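Probable enoyl-CoA hydratase/isomerase (Pseudomonas aeruginosa, PDB 7BOR) binds coenzyme A and probably acts as a delta(3)-delta(2)-enoyl-CoA isomerase of the crotonase superfamily. Local coordinates at residues A[73-77]-A[226-230]; A[127-131]-A[156-160]; A[136-142]-A[221-225]. One frame throughout, in Å; residues are numbered along the deposited sequence.

Interaction 1 of 3, residues A[73-77]-A[226-230]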
ATOM      1  N   PRO A  73     -12.315  -6.865  14.780  1.00 56.71           N
ATOM      2  CA  PRO A  73     -10.899  -7.157  14.528  1.00 51.50           C
ATOM      3  C   PRO A  73     -10.746  -8.297  13.528  1.00 57.76           C
ATOM      4  O   PRO A  73     -11.081  -9.453  13.834  1.00 54.81           O
ATOM      5  CB  PRO A  73     -10.343  -7.552  15.903  1.00 57.99           C
ATOM      6  CG  PRO A  73     -11.332  -7.036  16.899  1.00 54.97           C
ATOM      7  CD  PRO A  73     -12.671  -7.071  16.209  1.00 56.27           C
ATOM      8  N   PRO A  74     -10.202  -8.009  12.344  0.99 54.68           N
ATOM      9  CA  PRO A  74     -10.030  -9.059  11.342  0.99 52.46           C
ATOM     10  C   PRO A  74      -8.855  -9.966  11.681  0.99 57.67           C
ATOM     11  O   PRO A  74      -7.828  -9.515  12.204  0.99 56.88           O
ATOM     12  CB  PRO A  74      -9.768  -8.267  10.050  0.99 53.67           C
ATOM     13  CG  PRO A  74      -8.997  -7.066  10.515  0.99 55.92           C
ATOM     14  CD  PRO A  74      -9.530  -6.753  11.933  0.99 55.93           C
ATOM     15  N   SER A  75      -9.048 -11.271  11.418  0.82 52.43           N
ATOM     16  CA  SER A  75      -7.935 -12.174  11.138  0.82 50.21           C
ATOM     17  C   SER A  75      -7.323 -11.773   9.803  0.82 51.51           C
ATOM     18  O   SER A  75      -8.006 -11.824   8.775  0.82 48.82           O
ATOM     19  CB  SER A  75      -8.405 -13.625  11.067  0.82 51.53           C
ATOM     20  OG  SER A  75      -7.479 -14.437  10.338  0.82 51.53           O
ATOM     21  N   LEU A  76      -6.051 -11.358   9.809  1.00 45.47           N
ATOM     22  CA  LEU A  76      -5.495 -10.786   8.593  1.00 44.61           C
ATOM     23  C   LEU A  76      -5.580 -11.771   7.436  1.00 46.75           C
ATOM     24  O   LEU A  76      -6.021 -11.398   6.349  1.00 52.70           O
ATOM     25  CB  LEU A  76      -4.060 -10.316   8.824  1.00 48.98           C
ATOM     26  CG  LEU A  76      -3.982  -8.792   8.913  1.00 44.82           C
ATOM     27  CD1 LEU A  76      -4.905  -8.309  10.044  1.00 46.23           C
ATOM     28  CD2 LEU A  76      -2.563  -8.300   9.134  1.00 45.38           C
ATOM     29  N   ARG A  77      -5.220 -13.043   7.652  0.88 48.61           N
ATOM     30  CA  ARG A  77      -5.298 -14.017   6.564  0.88 51.39           C
ATOM     31  C   ARG A  77      -6.657 -13.953   5.860  0.88 53.89           C
ATOM     32  O   ARG A  77      -6.764 -13.593   4.680  0.88 50.37           O
ATOM     33  CB  ARG A  77      -5.076 -15.445   7.079  0.88 54.47           C
ATOM     34  CG  ARG A  77      -3.930 -15.691   8.032  0.88 67.23           C
ATOM     35  CD  ARG A  77      -4.045 -17.111   8.608  0.88 60.58           C
ATOM     36  NE  ARG A  77      -2.897 -17.455   9.449  0.88 59.54           N
ATOM     37  CZ  ARG A  77      -1.812 -18.080   9.005  0.88 57.01           C
ATOM     38  NH1 ARG A  77      -1.741 -18.437   7.722  0.88 56.58           N
ATOM     39  NH2 ARG A  77      -0.806 -18.344   9.836  0.88 54.64           N
ATOM     40  N   GLY A 226       0.767 -11.414  10.559  1.00 33.99           N
ATOM     41  CA  GLY A 226      -0.675 -11.291  10.617  1.00 36.05           C
ATOM     42  C   GLY A 226      -1.251 -11.943  11.851  1.00 36.90           C
ATOM     43  O   GLY A 226      -2.245 -11.460  12.396  1.00 38.65           O
ATOM     44  N   ASP A 227      -0.628 -13.026  12.310  1.00 37.48           N
ATOM     45  CA  ASP A 227      -1.058 -13.685  13.543  1.00 41.40           C
ATOM     46  C   ASP A 227      -0.758 -12.799  14.747  1.00 39.41           C
ATOM     47  O   ASP A 227      -1.645 -12.545  15.573  1.00 38.14           O
ATOM     48  CB  ASP A 227      -0.378 -15.063  13.683  1.00 46.71           C
ATOM     49  CG  ASP A 227      -1.004 -16.152  12.758  1.00 56.17           C
ATOM     50  OD1 ASP A 227      -2.256 -16.222  12.567  1.00 55.78           O
ATOM     51  OD2 ASP A 227      -0.218 -16.965  12.217  1.00 61.11           O
ATOM     52  N   ILE A 228       0.478 -12.273  14.838  1.00 37.43           N
ATOM     53  CA  ILE A 228       0.795 -11.285  15.871  1.00 31.35           C
ATOM     54  C   ILE A 228      -0.178 -10.110  15.817  1.00 36.53           C
ATOM     55  O   ILE A 228      -0.706  -9.681  16.847  1.00 36.06           O
ATOM     56  CB  ILE A 228       2.252 -10.802  15.748  1.00 37.78           C
ATOM     57  CG1 ILE A 228       3.235 -11.996  15.702  1.00 45.58           C
ATOM     58  CG2 ILE A 228       2.589  -9.846  16.908  1.00 38.65           C
ATOM     59  CD1 ILE A 228       3.368 -12.787  17.007  1.00 49.10           C
ATOM     60  N   PHE A 229      -0.423  -9.566  14.616  1.00 34.27           N
ATOM     61  CA  PHE A 229      -1.229  -8.353  14.462  1.00 34.80           C
ATOM     62  C   PHE A 229      -2.669  -8.597  14.889  1.00 40.52           C
ATOM     63  O   PHE A 229      -3.297  -7.770  15.573  1.00 37.39           O
ATOM     64  CB  PHE A 229      -1.211  -7.926  12.988  1.00 28.57           C
ATOM     65  CG  PHE A 229      -1.651  -6.508  12.724  1.00 32.93           C
ATOM     66  CD1 PHE A 229      -0.714  -5.466  12.669  1.00 29.39           C
ATOM     67  CD2 PHE A 229      -2.971  -6.219  12.417  1.00 32.34           C
ATOM     68  CE1 PHE A 229      -1.121  -4.185  12.369  1.00 26.66           C
ATOM     69  CE2 PHE A 229      -3.372  -4.929  12.114  1.00 38.10           C
ATOM     70  CZ  PHE A 229      -2.457  -3.922  12.107  1.00 30.55           C
ATOM     71  N   SER A 230      -3.234  -9.694  14.396  1.00 38.27           N
ATOM     72  CA  SER A 230      -4.579 -10.082  14.780  1.00 41.98           C
ATOM     73  C   SER A 230      -4.683 -10.248  16.293  1.00 35.33           C
ATOM     74  O   SER A 230      -5.616  -9.751  16.926  1.00 38.22           O
ATOM     75  CB  SER A 230      -4.938 -11.376  14.042  1.00 40.88           C
ATOM     76  OG  SER A 230      -6.240 -11.781  14.415  1.00 63.99           O
TER

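Interaction 2 of 3, residues A[127-131]-A[156-160]. With COA (coenzyme A), chain C.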
ATOM      1  N   MET A 127       4.380   4.645   9.525  1.00 22.55           N
ATOM      2  CA  MET A 127       3.922   3.299   9.914  1.00 22.51           C
ATOM      3  C   MET A 127       3.694   3.364  11.417  1.00 24.91           C
ATOM      4  O   MET A 127       4.621   3.143  12.214  1.00 24.46           O
ATOM      5  CB  MET A 127       4.935   2.244   9.496  1.00 23.40           C
ATOM      6  CG  MET A 127       4.861   2.039   7.995  1.00 24.82           C
ATOM      7  SD  MET A 127       6.252   1.173   7.239  1.00 25.79           S
ATOM      8  CE  MET A 127       7.475   2.493   7.429  1.00 21.58           C
ATOM      9  N   PRO A 128       2.508   3.795  11.845  1.00 24.37           N
ATOM     10  CA  PRO A 128       2.322   4.144  13.252  1.00 23.37           C
ATOM     11  C   PRO A 128       1.940   2.921  14.094  1.00 27.61           C
ATOM     12  O   PRO A 128       1.346   3.086  15.169  1.00 27.96           O
ATOM     13  CB  PRO A 128       1.204   5.197  13.194  1.00 25.27           C
ATOM     14  CG  PRO A 128       0.355   4.768  12.083  1.00 24.95           C
ATOM     15  CD  PRO A 128       1.326   4.129  11.043  1.00 24.84           C
ATOM     16  N   PHE A 129       2.295   1.706  13.616  1.00 26.58           N
ATOM     17  CA  PHE A 129       1.751   0.491  14.224  1.00 28.18           C
ATOM     18  C   PHE A 129       2.051   0.458  15.706  1.00 33.21           C
ATOM     19  O   PHE A 129       1.147   0.338  16.535  1.00 31.11           O
ATOM     20  CB  PHE A 129       2.331  -0.721  13.532  1.00 25.00           C
ATOM     21  CG  PHE A 129       2.054  -0.756  12.065  1.00 28.75           C
ATOM     22  CD1 PHE A 129       0.750  -0.614  11.574  1.00 31.54           C
ATOM     23  CD2 PHE A 129       3.107  -0.892  11.156  1.00 27.64           C
ATOM     24  CE1 PHE A 129       0.494  -0.615  10.211  1.00 33.01           C
ATOM     25  CE2 PHE A 129       2.847  -0.919   9.773  1.00 29.25           C
ATOM     26  CZ  PHE A 129       1.526  -0.753   9.306  1.00 30.01           C
ATOM     27  N   VAL A 130       3.328   0.658  16.051  1.00 31.55           N
ATOM     28  CA  VAL A 130       3.792   0.653  17.429  1.00 32.16           C
ATOM     29  C   VAL A 130       3.111   1.735  18.266  1.00 33.64           C
ATOM     30  O   VAL A 130       2.793   1.526  19.449  1.00 32.94           O
ATOM     31  CB  VAL A 130       5.326   0.794  17.410  1.00 33.71           C
ATOM     32  CG1 VAL A 130       5.759   2.286  16.935  1.00 30.88           C
ATOM     33  CG2 VAL A 130       5.892   0.432  18.714  1.00 35.38           C
ATOM     34  N   ASN A 131       2.888   2.915  17.687  1.00 30.23           N
ATOM     35  CA  ASN A 131       2.159   3.937  18.416  1.00 27.38           C
ATOM     36  C   ASN A 131       0.755   3.477  18.815  1.00 30.96           C
ATOM     37  O   ASN A 131       0.182   4.039  19.754  1.00 32.26           O
ATOM     38  CB  ASN A 131       2.055   5.202  17.575  1.00 30.59           C
ATOM     39  CG  ASN A 131       3.378   5.568  16.923  1.00 34.58           C
ATOM     40  OD1 ASN A 131       3.800   4.990  15.886  1.00 33.35           O
ATOM     41  ND2 ASN A 131       4.075   6.479  17.561  1.00 40.35           N
ATOM     42  N   LEU A 156      11.778   3.617  11.480  1.00 22.54           N
ATOM     43  CA  LEU A 156      10.424   3.663  10.928  1.00 21.61           C
ATOM     44  C   LEU A 156       9.438   2.720  11.640  1.00 25.44           C
ATOM     45  O   LEU A 156       8.273   3.090  11.861  1.00 24.41           O
ATOM     46  CB  LEU A 156      10.462   3.368   9.435  1.00 24.05           C
ATOM     47  CG  LEU A 156      11.437   4.182   8.577  1.00 22.20           C
ATOM     48  CD1 LEU A 156      11.306   3.897   7.078  1.00 23.78           C
ATOM     49  CD2 LEU A 156      11.234   5.708   8.905  1.00 21.75           C
ATOM     50  N   LEU A 157       9.876   1.527  12.078  1.00 22.61           N
ATOM     51  CA  LEU A 157       8.928   0.522  12.599  1.00 22.98           C
ATOM     52  C   LEU A 157       8.861   0.417  14.138  1.00 26.46           C
ATOM     53  O   LEU A 157       7.772   0.219  14.685  1.00 28.00           O
ATOM     54  CB  LEU A 157       9.274  -0.843  12.038  1.00 24.18           C
ATOM     55  CG  LEU A 157       9.032  -1.064  10.557  1.00 26.21           C
ATOM     56  CD1 LEU A 157       9.432  -2.496  10.189  1.00 28.91           C
ATOM     57  CD2 LEU A 157       7.599  -0.840  10.192  1.00 29.15           C
ATOM     58  N   MET A 158       9.999   0.527  14.841  1.00 23.87           N
ATOM     59  CA  MET A 158      10.020   0.519  16.297  1.00 27.23           C
ATOM     60  C   MET A 158       9.677   1.886  16.905  1.00 27.65           C
ATOM     61  O   MET A 158       9.116   1.936  18.007  1.00 30.82           O
ATOM     62  CB  MET A 158      11.388   0.047  16.778  1.00 25.58           C
ATOM     63  CG  MET A 158      11.608  -1.472  16.640  1.00 29.40           C
ATOM     64  SD  MET A 158      13.326  -1.837  17.013  1.00 30.98           S
ATOM     65  CE  MET A 158      13.395  -1.409  18.743  1.00 29.34           C
ATOM     66  N   LEU A 159       9.950   2.991  16.201  1.00 26.50           N
ATOM     67  CA  LEU A 159       9.523   4.312  16.647  1.00 31.15           C
ATOM     68  C   LEU A 159       8.329   4.862  15.882  1.00 28.30           C
ATOM     69  O   LEU A 159       7.684   5.787  16.365  1.00 28.71           O
ATOM     70  CB  LEU A 159      10.656   5.334  16.520  1.00 28.75           C
ATOM     71  CG  LEU A 159      11.576   5.575  17.698  1.00 37.35           C
ATOM     72  CD1 LEU A 159      12.552   6.671  17.378  1.00 35.38           C
ATOM     73  CD2 LEU A 159      10.761   5.944  18.936  1.00 42.90           C
ATOM     74  N   GLY A 160       8.017   4.366  14.698  1.00 26.20           N
ATOM     75  CA  GLY A 160       6.899   4.956  13.974  1.00 27.95           C
ATOM     76  C   GLY A 160       7.193   6.347  13.447  1.00 27.83           C
ATOM     77  O   GLY A 160       6.262   7.130  13.217  1.00 28.54           O
TER
HETATM   78  N1A COA C 301      -9.774   5.514  10.521  1.00 39.74           N
HETATM   79  C2A COA C 301     -10.989   6.041  10.841  1.00 46.38           C
HETATM   80  N3A COA C 301     -11.246   7.376  10.701  1.00 42.56           N
HETATM   81  C4A COA C 301     -10.252   8.139  10.217  1.00 50.01           C
HETATM   82  C5A COA C 301      -9.043   7.639   9.889  1.00 47.55           C
HETATM   83  C6A COA C 301      -8.802   6.290  10.053  1.00 40.25           C
HETATM   84  N6A COA C 301      -7.559   5.571   9.737  1.00 38.35           N
HETATM   85  N7A COA C 301      -8.247   8.649   9.439  1.00 46.91           N
HETATM   86  C8A COA C 301      -8.952   9.800   9.487  1.00 52.42           C
HETATM   87  N9A COA C 301     -10.136   9.443   9.971  1.00 50.98           N
HETATM   88  C1B COA C 301     -11.179  10.483  10.099  1.00 54.33           C
HETATM   89  C2B COA C 301     -11.094  11.352  11.458  1.00 56.91           C
HETATM   90  O2B COA C 301     -11.580  10.505  12.574  1.00 53.67           O
HETATM   91  C3B COA C 301     -11.860  12.352  11.124  1.00 58.38           C
HETATM   92  O3B COA C 301     -13.294  11.959  11.178  1.00 60.63           O
HETATM   93  P3B COA C 301     -14.489  13.046  11.345  1.00 68.58           P
HETATM   94  O7A COA C 301     -14.231  14.282  10.507  1.00 68.59           O
HETATM   95  O8A COA C 301     -14.560  13.397  12.806  1.00 60.32           O
HETATM   96  O9A COA C 301     -15.747  12.395  10.854  1.00 66.88           O
HETATM   97  C4B COA C 301     -11.590  12.663   9.630  1.00 53.87           C
HETATM   98  O4B COA C 301     -11.161  11.293   9.064  1.00 56.24           O
HETATM   99  C5B COA C 301     -10.574  13.618   9.400  1.00 53.87           C
HETATM  100  O5B COA C 301      -9.407  13.038   9.887  1.00 53.17           O
HETATM  101  P1A COA C 301      -8.374  13.963  10.752  1.00 56.63           P
HETATM  102  O1A COA C 301      -7.428  13.122  11.585  1.00 55.96           O
HETATM  103  O2A COA C 301      -9.062  14.959  11.658  1.00 58.78           O
HETATM  104  O3A COA C 301      -7.565  14.825   9.603  1.00 57.37           O
HETATM  105  P2A COA C 301      -6.009  15.258   9.941  1.00 55.48           P
HETATM  106  O4A COA C 301      -5.554  16.190   8.821  1.00 51.06           O
HETATM  107  O5A COA C 301      -6.062  15.869  11.308  1.00 54.72           O
HETATM  108  O6A COA C 301      -5.029  13.921  10.078  1.00 46.27           O
HETATM  109  CBP COA C 301      -3.956  11.881   9.420  1.00 47.46           C
HETATM  110  CCP COA C 301      -4.658  13.188   8.899  1.00 49.84           C
HETATM  111  CDP COA C 301      -3.923  10.815   8.267  1.00 40.58           C
HETATM  112  CEP COA C 301      -2.509  12.191   9.879  1.00 42.18           C
HETATM  113  CAP COA C 301      -4.834  11.460  10.642  1.00 46.66           C
HETATM  114  OAP COA C 301      -6.151  11.366  10.192  1.00 44.37           O
HETATM  115  C9P COA C 301      -4.451  10.096  11.215  1.00 50.46           C
HETATM  116  O9P COA C 301      -3.470   9.934  11.880  1.00 50.98           O
HETATM  117  N8P COA C 301      -5.396   8.999  10.915  1.00 47.67           N
HETATM  118  C7P COA C 301      -5.163   7.631  11.385  1.00 46.83           C
HETATM  119  C6P COA C 301      -3.825   7.064  10.823  1.00 41.58           C
HETATM  120  C5P COA C 301      -3.724   5.606  11.376  1.00 40.81           C
HETATM  121  O5P COA C 301      -3.442   5.374  12.499  1.00 38.19           O
HETATM  122  N4P COA C 301      -3.985   4.522  10.446  1.00 39.72           N
HETATM  123  C3P COA C 301      -3.956   3.161  10.920  1.00 44.58           C
HETATM  124  C2P COA C 301      -2.537   2.669  11.031  1.00 43.39           C
HETATM  125  S1P COA C 301      -2.725   0.963  11.598  1.00 57.94           S
HETATM  126  O   HOH W   1       7.128   5.189  10.171  1.00 25.33           O
HETATM  127  O   HOH W   2       5.262   0.906  13.812  1.00 30.89           O

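Interaction 3 of 3, residues A[136-142]-A[221-225]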
ATOM      1  N   PRO A 136       4.383  -4.582  12.898  1.00 26.10           N
ATOM      2  CA  PRO A 136       4.480  -4.409  11.446  1.00 27.37           C
ATOM      3  C   PRO A 136       3.593  -5.371  10.673  1.00 29.41           C
ATOM      4  O   PRO A 136       3.331  -6.505  11.091  1.00 32.53           O
ATOM      5  CB  PRO A 136       5.960  -4.674  11.129  1.00 24.34           C
ATOM      6  CG  PRO A 136       6.671  -4.523  12.451  1.00 29.52           C
ATOM      7  CD  PRO A 136       5.656  -4.947  13.510  1.00 24.51           C
ATOM      8  N   GLU A 137       3.230  -4.937   9.467  1.00 29.73           N
ATOM      9  CA  GLU A 137       2.257  -5.619   8.621  1.00 31.15           C
ATOM     10  C   GLU A 137       2.732  -5.534   7.173  1.00 31.31           C
ATOM     11  O   GLU A 137       3.715  -4.830   6.850  1.00 28.57           O
ATOM     12  CB  GLU A 137       0.879  -5.005   8.952  1.00 33.02           C
ATOM     13  CG  GLU A 137      -0.026  -4.763   7.871  1.00 39.11           C
ATOM     14  CD  GLU A 137       0.288  -3.510   7.135  1.00 35.55           C
ATOM     15  OE1 GLU A 137       1.477  -3.117   7.079  1.00 29.78           O
ATOM     16  OE2 GLU A 137      -0.678  -2.959   6.575  1.00 39.86           O
ATOM     17  N   PHE A 138       2.094  -6.365   6.327  1.00 27.50           N
ATOM     18  CA  PHE A 138       2.333  -6.465   4.877  1.00 29.22           C
ATOM     19  C   PHE A 138       3.812  -6.779   4.533  1.00 27.49           C
ATOM     20  O   PHE A 138       4.317  -6.436   3.455  1.00 28.52           O
ATOM     21  CB  PHE A 138       1.828  -5.188   4.187  1.00 28.32           C
ATOM     22  CG  PHE A 138       1.241  -5.403   2.788  1.00 27.37           C
ATOM     23  CD1 PHE A 138       1.426  -6.589   2.101  1.00 28.11           C
ATOM     24  CD2 PHE A 138       0.523  -4.403   2.177  1.00 25.26           C
ATOM     25  CE1 PHE A 138       0.914  -6.754   0.853  1.00 29.17           C
ATOM     26  CE2 PHE A 138       0.004  -4.582   0.926  1.00 25.35           C
ATOM     27  CZ  PHE A 138       0.204  -5.715   0.266  1.00 27.55           C
ATOM     28  N   GLY A 139       4.502  -7.515   5.391  1.00 26.48           N
ATOM     29  CA  GLY A 139       5.866  -7.905   5.113  1.00 25.11           C
ATOM     30  C   GLY A 139       6.932  -6.841   5.341  1.00 25.86           C
ATOM     31  O   GLY A 139       8.120  -7.081   5.068  1.00 23.05           O
ATOM     32  N   SER A 140       6.543  -5.694   5.881  1.00 26.64           N
ATOM     33  CA  SER A 140       7.469  -4.604   6.127  1.00 27.70           C
ATOM     34  C   SER A 140       8.542  -4.986   7.123  1.00 28.45           C
ATOM     35  O   SER A 140       9.616  -4.394   7.094  1.00 23.55           O
ATOM     36  CB  SER A 140       6.700  -3.404   6.635  1.00 26.17           C
ATOM     37  OG  SER A 140       6.015  -3.674   7.851  1.00 24.15           O
ATOM     38  N   SER A 141       8.272  -5.961   8.019  1.00 25.17           N
ATOM     39  CA  SER A 141       9.302  -6.415   8.953  1.00 22.15           C
ATOM     40  C   SER A 141      10.396  -7.176   8.241  1.00 22.74           C
ATOM     41  O   SER A 141      11.512  -7.284   8.751  1.00 22.69           O
ATOM     42  CB  SER A 141       8.699  -7.320  10.049  1.00 26.71           C
ATOM     43  OG  SER A 141       8.198  -8.511   9.496  1.00 25.90           O
ATOM     44  N   LEU A 142      10.103  -7.703   7.061  1.00 23.95           N
ATOM     45  CA  LEU A 142      11.157  -8.257   6.223  1.00 28.28           C
ATOM     46  C   LEU A 142      11.719  -7.246   5.216  1.00 27.19           C
ATOM     47  O   LEU A 142      12.937  -7.138   5.056  1.00 23.41           O
ATOM     48  CB  LEU A 142      10.601  -9.463   5.476  1.00 26.57           C
ATOM     49  CG  LEU A 142      11.523 -10.114   4.448  1.00 34.10           C
ATOM     50  CD1 LEU A 142      12.635 -10.793   5.215  1.00 34.84           C
ATOM     51  CD2 LEU A 142      10.713 -11.004   3.590  1.00 30.35           C
ATOM     52  N   VAL A 221       6.478 -14.566   6.083  1.00 33.36           N
ATOM     53  CA  VAL A 221       6.526 -13.432   7.000  1.00 32.45           C
ATOM     54  C   VAL A 221       5.146 -12.794   7.126  1.00 30.54           C
ATOM     55  O   VAL A 221       4.702 -12.457   8.228  1.00 31.53           O
ATOM     56  CB  VAL A 221       7.589 -12.409   6.568  1.00 31.23           C
ATOM     57  CG1 VAL A 221       7.370 -11.086   7.357  1.00 28.96           C
ATOM     58  CG2 VAL A 221       8.999 -12.976   6.801  1.00 27.48           C
ATOM     59  N   ILE A 222       4.455 -12.572   6.004  1.00 30.65           N
ATOM     60  CA  ILE A 222       3.135 -11.947   6.096  1.00 30.60           C
ATOM     61  C   ILE A 222       2.211 -12.790   6.999  1.00 36.40           C
ATOM     62  O   ILE A 222       1.373 -12.250   7.736  1.00 30.85           O
ATOM     63  CB  ILE A 222       2.575 -11.762   4.671  1.00 28.36           C
ATOM     64  CG1 ILE A 222       3.341 -10.635   3.931  1.00 28.56           C
ATOM     65  CG2 ILE A 222       1.097 -11.380   4.655  1.00 32.83           C
ATOM     66  CD1 ILE A 222       2.935 -10.445   2.469  1.00 30.11           C
ATOM     67  N   ALA A 223       2.373 -14.121   6.978  1.00 33.44           N
ATOM     68  CA  ALA A 223       1.561 -14.974   7.857  1.00 41.09           C
ATOM     69  C   ALA A 223       1.951 -14.813   9.325  1.00 36.20           C
ATOM     70  O   ALA A 223       1.076 -14.675  10.186  1.00 38.19           O
ATOM     71  CB  ALA A 223       1.644 -16.443   7.430  1.00 35.70           C
ATOM     72  N   GLU A 224       3.250 -14.812   9.656  1.00 31.52           N
ATOM     73  CA  GLU A 224       3.601 -14.600  11.066  1.00 37.14           C
ATOM     74  C   GLU A 224       3.134 -13.217  11.536  1.00 40.17           C
ATOM     75  O   GLU A 224       2.449 -13.100  12.565  1.00 35.15           O
ATOM     76  CB  GLU A 224       5.103 -14.779  11.327  1.00 35.90           C
ATOM     77  CG  GLU A 224       5.452 -14.780  12.857  1.00 48.30           C
ATOM     78  CD  GLU A 224       6.969 -14.940  13.205  1.00 54.68           C
ATOM     79  OE1 GLU A 224       7.839 -15.015  12.300  1.00 52.00           O
ATOM     80  OE2 GLU A 224       7.302 -14.985  14.414  1.00 56.42           O
ATOM     81  N   GLU A 225       3.464 -12.148  10.769  1.00 33.42           N
ATOM     82  CA  GLU A 225       3.044 -10.803  11.153  1.00 32.21           C
ATOM     83  C   GLU A 225       1.544 -10.750  11.412  1.00 31.32           C
ATOM     84  O   GLU A 225       1.089 -10.103  12.355  1.00 31.60           O
ATOM     85  CB  GLU A 225       3.350  -9.756  10.050  1.00 32.18           C
ATOM     86  CG  GLU A 225       4.789  -9.502   9.711  1.00 36.03           C
ATOM     87  CD  GLU A 225       4.896  -8.562   8.515  1.00 33.63           C
ATOM     88  OE1 GLU A 225       3.871  -8.453   7.785  1.00 28.52           O
ATOM     89  OE2 GLU A 225       5.984  -7.953   8.350  1.00 30.52           O
TER
HETATM   90  O   HOH W   3       2.675  -8.070  13.092  1.00 29.02           O
HETATM   91  O   HOH W   4       1.157  -8.746   7.383  1.00 32.18           O

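Interaction 1 of 3, residues A[73-77]-A[226-230]
Start at Pro73, where the chain runs extended through the loop that joins helix 66-71 to helix 80-90. The CA-to-CB bonds of Pro73 and Pro74 point sideways, and their side chains touch Leu233, further along the same long helix as 226-230. Pro74 O comes within 3.5 Å of Ser230 OG, and one residue on, Ser75 CA lies 3.7 Å from that OG, so Ser230 packs against the loop backbone rather than against a large side chain.

Leu76 is the residue that plugs into the helix. Its CB points at the helix surface, CD2 lies 3.8 Å from Gly226 CA, and CD1 lies 3.7 Å from Phe229 CD2, approaching that ring obliquely. Gly226 suits the fit: a modelled CB would sit tightly, 3.2 Å from Leu76 CB, and the bare backbone lets the loop come close, with Leu76 CA 5.3 Å from Gly226 CA.

Arg77 closes the outer edge. Its CA-to-CB bond points sideways, but the long side chain carries the guanidinium over to Asp227, forming a salt bridge in which Arg77 NH2 donates to Asp227 OD2 at 2.8 Å and Arg77 NE adds a weak bond to Asp227 OD1 at 3.4 Å. Just before helix 80-90, Ser79 OG hydrogen-bonds to the carbonyl oxygens of Ser75 and Leu76.

A buried leucine and an exposed salt bridge thus fasten this loop to helix 200-233 beside the CoA pocket of the crotonase fold: the side chain of Phe229 lies about 5 Å from the bound coenzyme A.

Interaction 2 of 3, residues A[127-131]-A[156-160]
This is an apolar and water-bridged contact between the loop after strand 124-126 and the chain leaving helix 150-157, beside the thiol end of coenzyme A. Met127 lies against the helix, its CE 3.7 Å from Leu156 CB and its SD 3.8 Å from Leu157 CD2. Val130 CG1 nestles into the turn that follows, 3.5 Å from Met158 O and 3.8 Å from Gly160 N. Gly160 has a positive phi, which favours glycine, and its CA makes a CH...O contact of 3.4 Å with Met127 O; a CB there would lie about 3.4 Å from both Val130 CG1 and Met127 O.

Water handles the polar backbone. Water 1 accepts from Met127 N and donates to Leu156 O, both at 2.9 Å. Water 2 accepts from Val130 N at 3.0 Å while donating to Met127 O at 2.8 Å and Leu157 O at 2.7 Å.

On the pocket side, Pro128 CG lies 3.7 Å from C2P of the ligand, and S1P meets the edge of the Phe129 ring, 3.8 Å from CD1: the thiol end of a crotonase CoA site.

Interaction 3 of 3, residues A[136-142]-A[221-225]
Glu225, with by far the most surface covered here, drives its carboxylate into the start of helix 140-148. Gly139 N donates to Glu225 OE1 at 2.6 Å, while Glu225 OE2 accepts from Ser141 N at 3.1 Å and from Ser141 OG at 2.6 Å. An acid from a helix distant in sequence thus takes up backbone NH groups at the helix N-terminus, just where the type I' turn from Glu137 to Ser140 delivers Gly139 to the N-cap position. Water 4 ties Glu225 OE1 to Phe138 N, 2.8 Å from each.

One turn earlier, Val221 CG1 lies 3.4 Å from Ser141 OG and 4.1 Å from Leu142 CB. Ile222 reaches in with CG1 at 3.6 Å from Gly139 N, and its CD1 meets the Phe138 ring at the edge, 4.2 Å from CD1 of Phe138.

Behind the turn, the Phe138 side chain fills space against helices 80-90 and 106-109 and stacks on His113, while Glu137 OE1 bonds to Thr109. The 136-142 segment is therefore wedged between helix 200-233 and those two helices.

Interactions 1 and 3 occupy consecutive turns of helix 200-233, their centres about 11 Å apart; the centre of interaction 2 lies about 17 Å from the first and 13 Å from the third. Along the chain the order is 73-77, 127-131, 136-142, 156-160, 221-225, 226-230, so interaction 1 encloses the other two, which cross each other. Helices 140-148 and 150-157, successive in sequence, link interactions 2 and 3, and Leu157 packs on Ser140 and Pro136. One residue from each contact converges near the CoA sulfur: Phe129, Phe229 and Glu137. Residues far apart in sequence thus cluster beside the pocket's thiol end, Pro128 and Phe129 touching the ligand, while successive turns of helix 200-233 pack against 136-142 and 73-77.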